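Side-chain contacts in UTP-glucose-1-phosphate uridylyltransferase 2 (Trypanosoma brucei, PDB 3GUE), which probably catalyses the formation of UDP-glucose and diphosphate from UTP and alpha-D-glucose 1-phosphate, and holds UDP-glucose in this crystal: residues A[71-74]-A[75-78]; A[116-119]-A[120-124]; A[142-145]-A[146-149]; A[421-424]-A[425-428]. All coordinates share one frame; numbering follows the deposited sequence.

Interaction 1. Residues A[71-74]-A[75-78]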
loop_
_atom_site.group_PDB
_atom_site.type_symbol
_atom_site.label_atom_id
_atom_site.label_comp_id
_atom_site.label_asym_id
_atom_site.label_seq_id
_atom_site.Cartn_x
_atom_site.Cartn_y
_atom_site.Cartn_z
ATOM N N THR A 71 -25.873 -5.922 -12.306
ATOM C CA THR A 71 -26.085 -5.701 -10.848
ATOM C C THR A 71 -26.019 -7.012 -10.047
ATOM O O THR A 71 -25.611 -7.007 -8.899
ATOM C CB THR A 71 -27.398 -4.931 -10.547
ATOM O OG1 THR A 71 -27.499 -3.816 -11.435
ATOM C CG2 THR A 71 -27.420 -4.394 -9.105
ATOM N N ALA A 72 -26.385 -8.128 -10.675
ATOM C CA ALA A 72 -26.206 -9.458 -10.079
ATOM C C ALA A 72 -24.777 -9.741 -9.581
ATOM O O ALA A 72 -24.604 -10.375 -8.527
ATOM C CB ALA A 72 -26.684 -10.543 -11.038
ATOM N N LEU A 73 -23.772 -9.257 -10.318
ATOM C CA LEU A 73 -22.365 -9.291 -9.868
ATOM C C LEU A 73 -22.021 -8.385 -8.695
ATOM O O LEU A 73 -21.264 -8.786 -7.804
ATOM C CB LEU A 73 -21.387 -9.031 -11.034
ATOM C CG LEU A 73 -21.313 -10.180 -12.046
ATOM C CD1 LEU A 73 -20.623 -9.718 -13.309
ATOM C CD2 LEU A 73 -20.659 -11.500 -11.458
ATOM N N LEU A 74 -22.542 -7.160 -8.685
ATOM C CA LEU A 74 -22.330 -6.263 -7.545
ATOM C C LEU A 74 -22.887 -6.879 -6.260
ATOM O O LEU A 74 -22.293 -6.775 -5.172
ATOM C CB LEU A 74 -22.993 -4.907 -7.799
ATOM C CG LEU A 74 -22.881 -3.901 -6.658
ATOM C CD1 LEU A 74 -21.440 -3.503 -6.334
ATOM C CD2 LEU A 74 -23.751 -2.680 -6.939
ATOM N N ARG A 75 -24.029 -7.550 -6.399
ATOM C CA ARG A 75 -24.602 -8.281 -5.286
ATOM C C ARG A 75 -23.664 -9.376 -4.777
ATOM O O ARG A 75 -23.786 -9.821 -3.640
ATOM C CB ARG A 75 -25.970 -8.855 -5.688
ATOM C CG ARG A 75 -27.074 -7.808 -5.817
ATOM C CD ARG A 75 -28.438 -8.473 -5.732
ATOM N NE ARG A 75 -28.672 -9.364 -6.866
ATOM C CZ ARG A 75 -29.162 -8.995 -8.051
ATOM N NH1 ARG A 75 -29.513 -7.733 -8.292
ATOM N NH2 ARG A 75 -29.277 -9.897 -9.015
ATOM N N GLN A 76 -22.715 -9.801 -5.610
ATOM C CA GLN A 76 -21.701 -10.798 -5.189
ATOM C C GLN A 76 -20.384 -10.193 -4.647
ATOM O O GLN A 76 -19.462 -10.934 -4.247
ATOM C CB GLN A 76 -21.390 -11.737 -6.357
ATOM C CG GLN A 76 -22.519 -12.733 -6.618
ATOM C CD GLN A 76 -22.413 -13.500 -7.928
ATOM O OE1 GLN A 76 -23.397 -14.084 -8.390
ATOM N NE2 GLN A 76 -21.246 -13.496 -8.536
ATOM N N ALA A 77 -20.305 -8.864 -4.643
ATOM C CA ALA A 77 -19.057 -8.162 -4.375
ATOM C C ALA A 77 -18.901 -7.709 -2.898
ATOM O O ALA A 77 -19.876 -7.491 -2.195
ATOM C CB ALA A 77 -18.898 -7.019 -5.346
ATOM N N VAL A 78 -17.655 -7.619 -2.443
ATOM C CA VAL A 78 -17.301 -7.345 -1.047
ATOM C C VAL A 78 -16.071 -6.434 -1.123
ATOM O O VAL A 78 -15.248 -6.565 -2.013
ATOM C CB VAL A 78 -16.940 -8.658 -0.270
ATOM C CG1 VAL A 78 -16.230 -8.375 1.036
ATOM C CG2 VAL A 78 -18.209 -9.523 0.020
HETATM O O HOH W 1 -25.934 -12.437 -7.313
HETATM O O HOH W 2 -22.434 -6.557 -2.200
#
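The guanidinium of R75 lies back over the turn that precedes it, one face resting on the backbone of T71 and A72. A72 CA sits 3.3 Å above the guanidinium plane, toward its rim, and A72 CB is 3.4 Å from R75 NH2. The side chain doubles back through the bend at chi3 (-65°), and a flexible arginine suits this because its aliphatic part can follow the helix surface while the charged end remains exposed. Q76 begins with nearly the same first torsion but stays extended, and its amide reaches the same short helix: NE2 is 3.6 Å from L73 CD2 and also bonds a glycerol, while OE1 shares a water with A72 O. A77 closes the type I turn that starts at L74, its small CB 3.4 Å from L74 O and its N bonded to that oxygen at 2.9 Å; a second water joins L74 O to A77 O. R75 N bonds T71 O at 3.0 Å. The turn leads helix 71-74 into strand 77-83, an inner strand of the seven-stranded sheet. L73 packs on helix 229-237, L74 toward helix 107-122, and the backbone of Q76 bonds R213 and Y214, where the chain enters strand 214-219.

Interaction 2. Residues A[116-119]-A[120-124]; sequences EHFR and QVRNC
F118 and R122, one helical turn apart, meet with the arginine's aliphatic portion laid over a face of the phenyl ring. R122 CD stands 3.9 Å from the F118 ring centroid and 26° off the normal, a CH-pi contact. The guanidinium is not stacked flat on the ring: the two planes are 33° apart. With F118 CG anti to its own N (chi1 -165°), the ring swings toward the helix C-terminus, where the straight R122 chain rises past it. H117 and V121 repeat the i to i+4 pattern on another side of the helix, V121 CG2 lying over the imidazole 3.6 Å from its centroid. A beta-branched valine suits this place, since one methyl can cover the ring while the other turns away. R119 extends from the helix instead, and its NH2 bonds V126 O. The helix finishes in a Schellman motif: N123 takes positive phi, which asparagine tolerates comparatively well, and C124 N bonds R119 O at 3.1 Å on a lone pair in the carbonyl plane. This last turn of helix 107-122 lies beside helix 71-74, and F118 also packs on V126, in the loop leading to strand 128-132.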
loop_
_atom_site.group_PDB
_atom_site.type_symbol
_atom_site.label_atom_id
_atom_site.label_comp_id
_atom_site.label_asym_id
_atom_site.label_seq_id
_atom_site.Cartn_x
_atom_site.Cartn_y
_atom_site.Cartn_z
ATOM N N GLU A 116 -20.281 4.699 2.682
ATOM C CA GLU A 116 -21.606 5.184 2.991
ATOM C C GLU A 116 -22.230 5.787 1.737
ATOM O O GLU A 116 -23.399 5.526 1.478
ATOM C CB GLU A 116 -21.528 6.199 4.154
ATOM C CG GLU A 116 -22.815 6.838 4.547
ATOM C CD GLU A 116 -22.690 8.350 4.579
ATOM O OE1 GLU A 116 -21.878 8.894 5.386
ATOM O OE2 GLU A 116 -23.389 8.986 3.766
ATOM N N HIS A 117 -21.460 6.551 0.943
ATOM C CA HIS A 117 -21.985 7.112 -0.327
ATOM C C HIS A 117 -22.361 6.002 -1.309
ATOM O O HIS A 117 -23.398 6.076 -1.963
ATOM C CB HIS A 117 -20.997 8.088 -1.006
ATOM C CG HIS A 117 -21.562 8.782 -2.218
ATOM N ND1 HIS A 117 -22.203 10.002 -2.146
ATOM C CD2 HIS A 117 -21.581 8.433 -3.527
ATOM C CE1 HIS A 117 -22.605 10.365 -3.352
ATOM N NE2 HIS A 117 -22.230 9.437 -4.210
ATOM N N PHE A 118 -21.482 5.004 -1.420
ATOM C CA PHE A 118 -21.677 3.847 -2.308
ATOM C C PHE A 118 -22.970 3.109 -1.946
ATOM O O PHE A 118 -23.842 2.922 -2.793
ATOM C CB PHE A 118 -20.467 2.899 -2.218
ATOM C CG PHE A 118 -20.402 1.880 -3.335
ATOM C CD1 PHE A 118 -19.626 2.119 -4.460
ATOM C CD2 PHE A 118 -21.120 0.686 -3.254
ATOM C CE1 PHE A 118 -19.557 1.176 -5.501
ATOM C CE2 PHE A 118 -21.075 -0.263 -4.290
ATOM C CZ PHE A 118 -20.284 -0.018 -5.413
ATOM N N ARG A 119 -23.081 2.700 -0.687
ATOM C CA ARG A 119 -24.282 2.034 -0.172
ATOM C C ARG A 119 -25.593 2.823 -0.343
ATOM O O ARG A 119 -26.628 2.242 -0.723
ATOM C CB ARG A 119 -24.063 1.632 1.287
ATOM C CG ARG A 119 -23.020 0.533 1.467
ATOM C CD ARG A 119 -22.612 0.417 2.918
ATOM N NE ARG A 119 -22.022 -0.878 3.251
ATOM C CZ ARG A 119 -21.519 -1.170 4.443
ATOM N NH1 ARG A 119 -21.538 -0.257 5.402
ATOM N NH2 ARG A 119 -21.005 -2.369 4.684
ATOM N N GLN A 120 -25.558 4.130 -0.075
ATOM C CA GLN A 120 -26.738 4.999 -0.271
ATOM C C GLN A 120 -27.150 5.039 -1.750
ATOM O O GLN A 120 -28.230 4.562 -2.117
ATOM C CB GLN A 120 -26.482 6.440 0.236
ATOM C CG GLN A 120 -26.345 6.613 1.759
ATOM C CD GLN A 120 -27.689 6.670 2.510
ATOM O OE1 GLN A 120 -28.749 6.872 1.909
ATOM N NE2 GLN A 120 -27.635 6.505 3.836
ATOM N N VAL A 121 -26.275 5.599 -2.585
ATOM C CA VAL A 121 -26.540 5.828 -4.013
ATOM C C VAL A 121 -27.055 4.593 -4.755
ATOM O O VAL A 121 -27.992 4.681 -5.555
ATOM C CB VAL A 121 -25.272 6.376 -4.724
ATOM C CG1 VAL A 121 -25.360 6.202 -6.255
ATOM C CG2 VAL A 121 -25.064 7.839 -4.365
ATOM N N ARG A 122 -26.428 3.452 -4.488
ATOM C CA ARG A 122 -26.769 2.215 -5.169
ATOM C C ARG A 122 -27.843 1.389 -4.452
ATOM O O ARG A 122 -28.252 0.352 -4.953
ATOM C CB ARG A 122 -25.510 1.383 -5.409
ATOM C CG ARG A 122 -24.721 1.847 -6.612
ATOM C CD ARG A 122 -23.458 1.028 -6.770
ATOM N NE ARG A 122 -22.567 1.539 -7.814
ATOM C CZ ARG A 122 -22.699 1.307 -9.122
ATOM N NH1 ARG A 122 -23.702 0.576 -9.594
ATOM N NH2 ARG A 122 -21.815 1.822 -9.963
ATOM N N ASN A 123 -28.296 1.877 -3.293
ATOM C CA ASN A 123 -29.201 1.142 -2.400
ATOM C C ASN A 123 -28.779 -0.323 -2.286
ATOM O O ASN A 123 -29.548 -1.231 -2.592
ATOM C CB ASN A 123 -30.668 1.288 -2.846
ATOM C CG ASN A 123 -31.661 0.828 -1.779
ATOM O OD1 ASN A 123 -31.271 0.440 -0.678
ATOM N ND2 ASN A 123 -32.955 0.867 -2.111
ATOM N N CYS A 124 -27.536 -0.539 -1.865
ATOM C CA CYS A 124 -26.967 -1.882 -1.792
ATOM C C CYS A 124 -25.970 -1.931 -0.644
ATOM O O CYS A 124 -24.959 -1.240 -0.677
ATOM C CB CYS A 124 -26.318 -2.275 -3.133
ATOM S SG CYS A 124 -25.327 -3.810 -3.117
#

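Interaction 3. Residues A[142-145]-A[146-149]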
loop_
_atom_site.group_PDB
_atom_site.type_symbol
_atom_site.label_atom_id
_atom_site.label_comp_id
_atom_site.label_asym_id
_atom_site.label_seq_id
_atom_site.Cartn_x
_atom_site.Cartn_y
_atom_site.Cartn_z
ATOM N N ASN A 142 -11.209 2.246 18.042
ATOM C CA ASN A 142 -11.647 3.387 18.848
ATOM C C ASN A 142 -11.992 4.593 17.984
ATOM O O ASN A 142 -12.981 5.286 18.272
ATOM C CB ASN A 142 -10.662 3.758 19.959
ATOM C CG ASN A 142 -11.374 4.353 21.189
ATOM O OD1 ASN A 142 -12.049 3.625 21.950
ATOM N ND2 ASN A 142 -11.247 5.673 21.377
ATOM N N PHE A 143 -11.202 4.821 16.922
ATOM C CA PHE A 143 -11.536 5.847 15.928
ATOM C C PHE A 143 -12.941 5.677 15.341
ATOM O O PHE A 143 -13.694 6.655 15.175
ATOM C CB PHE A 143 -10.522 5.937 14.780
ATOM C CG PHE A 143 -10.850 7.050 13.793
ATOM C CD1 PHE A 143 -10.341 8.323 13.979
ATOM C CD2 PHE A 143 -11.704 6.822 12.706
ATOM C CE1 PHE A 143 -10.661 9.358 13.113
ATOM C CE2 PHE A 143 -12.033 7.855 11.841
ATOM C CZ PHE A 143 -11.508 9.135 12.049
ATOM N N LEU A 144 -13.284 4.452 14.989
ATOM C CA LEU A 144 -14.588 4.198 14.360
ATOM C C LEU A 144 -15.819 4.376 15.264
ATOM O O LEU A 144 -16.931 4.191 14.792
ATOM C CB LEU A 144 -14.602 2.846 13.621
ATOM C CG LEU A 144 -13.689 2.758 12.377
ATOM C CD1 LEU A 144 -13.595 1.325 11.814
ATOM C CD2 LEU A 144 -14.091 3.779 11.275
ATOM N N ARG A 145 -15.627 4.742 16.543
ATOM C CA ARG A 145 -16.727 5.143 17.416
ATOM C C ARG A 145 -17.553 6.254 16.782
ATOM O O ARG A 145 -18.769 6.277 16.933
ATOM C CB ARG A 145 -16.233 5.622 18.780
ATOM C CG ARG A 145 -15.862 4.514 19.721
ATOM C CD ARG A 145 -15.705 5.028 21.132
ATOM N NE ARG A 145 -15.123 4.003 21.992
ATOM C CZ ARG A 145 -15.836 3.075 22.613
ATOM N NH1 ARG A 145 -17.163 3.033 22.462
ATOM N NH2 ARG A 145 -15.230 2.192 23.395
ATOM N N LYS A 146 -16.855 7.157 16.082
ATOM C CA LYS A 146 -17.434 8.196 15.235
ATOM C C LYS A 146 -18.398 7.671 14.164
ATOM O O LYS A 146 -19.274 8.394 13.752
ATOM C CB LYS A 146 -16.298 8.965 14.549
ATOM C CG LYS A 146 -16.719 10.175 13.761
ATOM C CD LYS A 146 -15.479 10.793 13.111
ATOM C CE LYS A 146 -15.766 12.175 12.578
ATOM N NZ LYS A 146 -14.533 12.616 11.873
ATOM N N TYR A 147 -18.204 6.433 13.698
ATOM C CA TYR A 147 -19.122 5.815 12.714
ATOM C C TYR A 147 -19.873 4.609 13.298
ATOM O O TYR A 147 -19.485 3.460 13.076
ATOM C CB TYR A 147 -18.389 5.475 11.399
ATOM C CG TYR A 147 -17.758 6.688 10.737
ATOM C CD1 TYR A 147 -18.532 7.568 9.973
ATOM C CD2 TYR A 147 -16.393 6.957 10.873
ATOM C CE1 TYR A 147 -17.963 8.705 9.357
ATOM C CE2 TYR A 147 -15.814 8.081 10.283
ATOM C CZ TYR A 147 -16.597 8.944 9.519
ATOM O OH TYR A 147 -16.034 10.049 8.948
ATOM N N PRO A 148 -20.954 4.868 14.056
ATOM C CA PRO A 148 -21.719 3.768 14.673
ATOM C C PRO A 148 -22.131 2.645 13.722
ATOM O O PRO A 148 -22.183 1.481 14.157
ATOM C CB PRO A 148 -22.943 4.480 15.245
ATOM C CG PRO A 148 -22.428 5.846 15.603
ATOM C CD PRO A 148 -21.532 6.182 14.410
ATOM N N THR A 149 -22.418 2.972 12.451
ATOM C CA THR A 149 -22.781 1.964 11.424
ATOM C C THR A 149 -21.698 0.889 11.349
ATOM O O THR A 149 -21.993 -0.312 11.263
ATOM C CB THR A 149 -22.971 2.579 9.999
ATOM O OG1 THR A 149 -24.055 3.526 9.993
ATOM C CG2 THR A 149 -23.268 1.481 8.952
#
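A helix-to-helix junction joins F143 and L144 to Y147: helix 137-143 tightens into a 3-10 turn, and Y147 then occupies the N-cap position of helix 148-151. The backbone marks the tightening by i to i+3 bonds. K146 N makes a weak bond to F143 O, whereas Y147 N reaches L144 O at 2.8 Å, its N-H standing well above the carbonyl plane. P148 suits the first turn of the new helix, where a missing amide hydrogen costs little.

F143 and Y147 lie side by side and point the same way, both toward helix 107-122. F143 CE2 comes to the edge of the tyrosine ring, 4.1 Å from Y147 CE2. L144 crosses the tyrosine at an angle, with CD2 3.9 Å from Y147 CD2; this buried leucine fills the inner side of the junction and packs on L108 and L150. The extended K146 runs alongside, its CG over a face of the Y147 ring and its CD 4.4 Å from F143 CZ. Its NZ makes a salt bridge to D109 OD1, and Y147 OH bonds the same oxygen. A single carboxylate of helix 107-122 thus receives both polar ends, while their apolar portions pack against F143. Such a pair of bonds would probably favour the charged form of D109.

Away from the aromatic group, the extended R145 runs back along the helix end to N142. R145 NE gives a nearly straight bond to N142 OD1 at 3.1 Å, with the oxygen close to the guanidinium plane but the donor 55° out of the amide carbonyl plane.

Interaction 4. Residues A[421-424]-A[425-428]; sequences DGFE and KLVK
Apolar contacts between F423 and V427 dominate helix 420-427. V427 CG2 lies over a face of the phenyl ring, 4.1 Å from its centroid and 19° off the normal, in a CH-pi contact; CG1 reaches the ring's far end, 3.8 Å from F423 CZ. With chi1 at -77°, V427 puts CG2 between its N and carbonyl carbon, and this branch also approaches F423 O. L426 CD2 comes obliquely to F423 CD1 at 4.2 Å. The large ring suits its buried place, where it also packs on L381 and L382 of helix 378-385 and on L412 of strand 409-412.

Two backbone bonds here are weak: K425 N to G422 O and L426 N to F423 O, both i to i+3, the second 3.2 Å long with an N-H...O angle of only 125°.

Charged residues occupy the exposed side. K425 bends back so that its CE comes 3.7 Å from D421 O, a carbonyl oxygen buried without a partner. K425 NZ and D421 OD2 remain 4.8 Å apart, too far for a salt bridge. With its two i to i+3 bonds weak, this helix of the beta-alpha-beta unit probably leans much on the apolar packing of F423, V427 and L426.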
loop_
_atom_site.group_PDB
_atom_site.type_symbol
_atom_site.label_atom_id
_atom_site.label_comp_id
_atom_site.label_asym_id
_atom_site.label_seq_id
_atom_site.Cartn_x
_atom_site.Cartn_y
_atom_site.Cartn_z
ATOM N N ASP A 421 7.499 13.824 12.050
ATOM C CA ASP A 421 7.984 14.895 12.907
ATOM C C ASP A 421 8.791 15.957 12.169
ATOM O O ASP A 421 8.699 17.143 12.487
ATOM C CB ASP A 421 8.869 14.297 14.004
ATOM C CG ASP A 421 8.960 15.177 15.189
ATOM O OD1 ASP A 421 7.891 15.419 15.803
ATOM O OD2 ASP A 421 10.092 15.634 15.510
ATOM N N GLY A 422 9.615 15.529 11.215
ATOM C CA GLY A 422 10.405 16.455 10.416
ATOM C C GLY A 422 9.528 17.155 9.395
ATOM O O GLY A 422 9.680 18.370 9.169
ATOM N N PHE A 423 8.609 16.375 8.795
ATOM C CA PHE A 423 7.642 16.843 7.800
ATOM C C PHE A 423 6.743 17.889 8.421
ATOM O O PHE A 423 6.287 18.785 7.736
ATOM C CB PHE A 423 6.781 15.689 7.234
ATOM C CG PHE A 423 5.642 16.167 6.333
ATOM C CD1 PHE A 423 5.911 16.852 5.138
ATOM C CD2 PHE A 423 4.309 15.930 6.681
ATOM C CE1 PHE A 423 4.858 17.327 4.314
ATOM C CE2 PHE A 423 3.255 16.387 5.869
ATOM C CZ PHE A 423 3.541 17.094 4.671
ATOM N N GLU A 424 6.473 17.723 9.713
ATOM C CA GLU A 424 5.672 18.649 10.524
ATOM C C GLU A 424 6.180 20.099 10.563
ATOM O O GLU A 424 5.377 21.033 10.535
ATOM C CB GLU A 424 5.451 18.067 11.915
ATOM C CG GLU A 424 4.408 16.939 11.872
ATOM C CD GLU A 424 4.220 16.205 13.167
ATOM O OE1 GLU A 424 3.402 15.266 13.177
ATOM O OE2 GLU A 424 4.877 16.547 14.172
ATOM N N LYS A 425 7.492 20.297 10.606
ATOM C CA LYS A 425 8.040 21.651 10.505
ATOM C C LYS A 425 7.835 22.330 9.143
ATOM O O LYS A 425 7.643 23.564 9.066
ATOM C CB LYS A 425 9.508 21.690 10.958
ATOM C CG LYS A 425 9.605 21.994 12.477
ATOM C CD LYS A 425 10.780 21.344 13.175
ATOM C CE LYS A 425 10.337 20.096 13.929
ATOM N NZ LYS A 425 9.775 20.421 15.296
ATOM N N LEU A 426 7.865 21.523 8.076
ATOM C CA LEU A 426 7.719 22.021 6.707
ATOM C C LEU A 426 6.352 22.688 6.433
ATOM O O LEU A 426 6.285 23.754 5.795
ATOM C CB LEU A 426 7.974 20.878 5.699
ATOM C CG LEU A 426 7.939 21.249 4.223
ATOM C CD1 LEU A 426 9.107 22.228 3.947
ATOM C CD2 LEU A 426 8.040 20.021 3.290
ATOM N N VAL A 427 5.280 22.038 6.902
ATOM C CA VAL A 427 3.902 22.454 6.674
ATOM C C VAL A 427 3.240 23.114 7.907
ATOM O O VAL A 427 2.066 23.503 7.849
ATOM C CB VAL A 427 3.016 21.246 6.292
ATOM C CG1 VAL A 427 3.238 20.831 4.839
ATOM C CG2 VAL A 427 3.231 20.083 7.254
ATOM N N LYS A 428 3.986 23.207 9.005
ATOM C CA LYS A 428 3.536 23.807 10.257
ATOM C C LYS A 428 2.783 25.120 10.029
ATOM O O LYS A 428 1.669 25.306 10.510
ATOM C CB LYS A 428 4.769 24.062 11.127
ATOM C CG LYS A 428 4.529 24.774 12.413
ATOM C CD LYS A 428 5.788 25.504 12.844
ATOM C CE LYS A 428 6.879 24.565 13.299
ATOM N NZ LYS A 428 8.146 25.338 13.472
#

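Interactions 1 and 2 touch directly: L74 CD1 lies 3.8 Å from F118 CZ and L74 CD2 lies 3.7 Å from R122 CD, so one leucine joins the two helix ends although the contacts' centres are 13 Å apart. Interaction 3 packs against an earlier part of helix 107-122, whose end forms interaction 2; their nearest atoms are about 4 Å apart without touching. The L144 side chain is about 14 Å from the bound UDP-glucose and about 7 Å from that of N83, which binds it. Interaction 4 stands apart, centred 44 Å from interaction 1 and 29 Å from interaction 3, yet the F423 side chain is about 10 Å from that of K96, which is predicted to bind UTP.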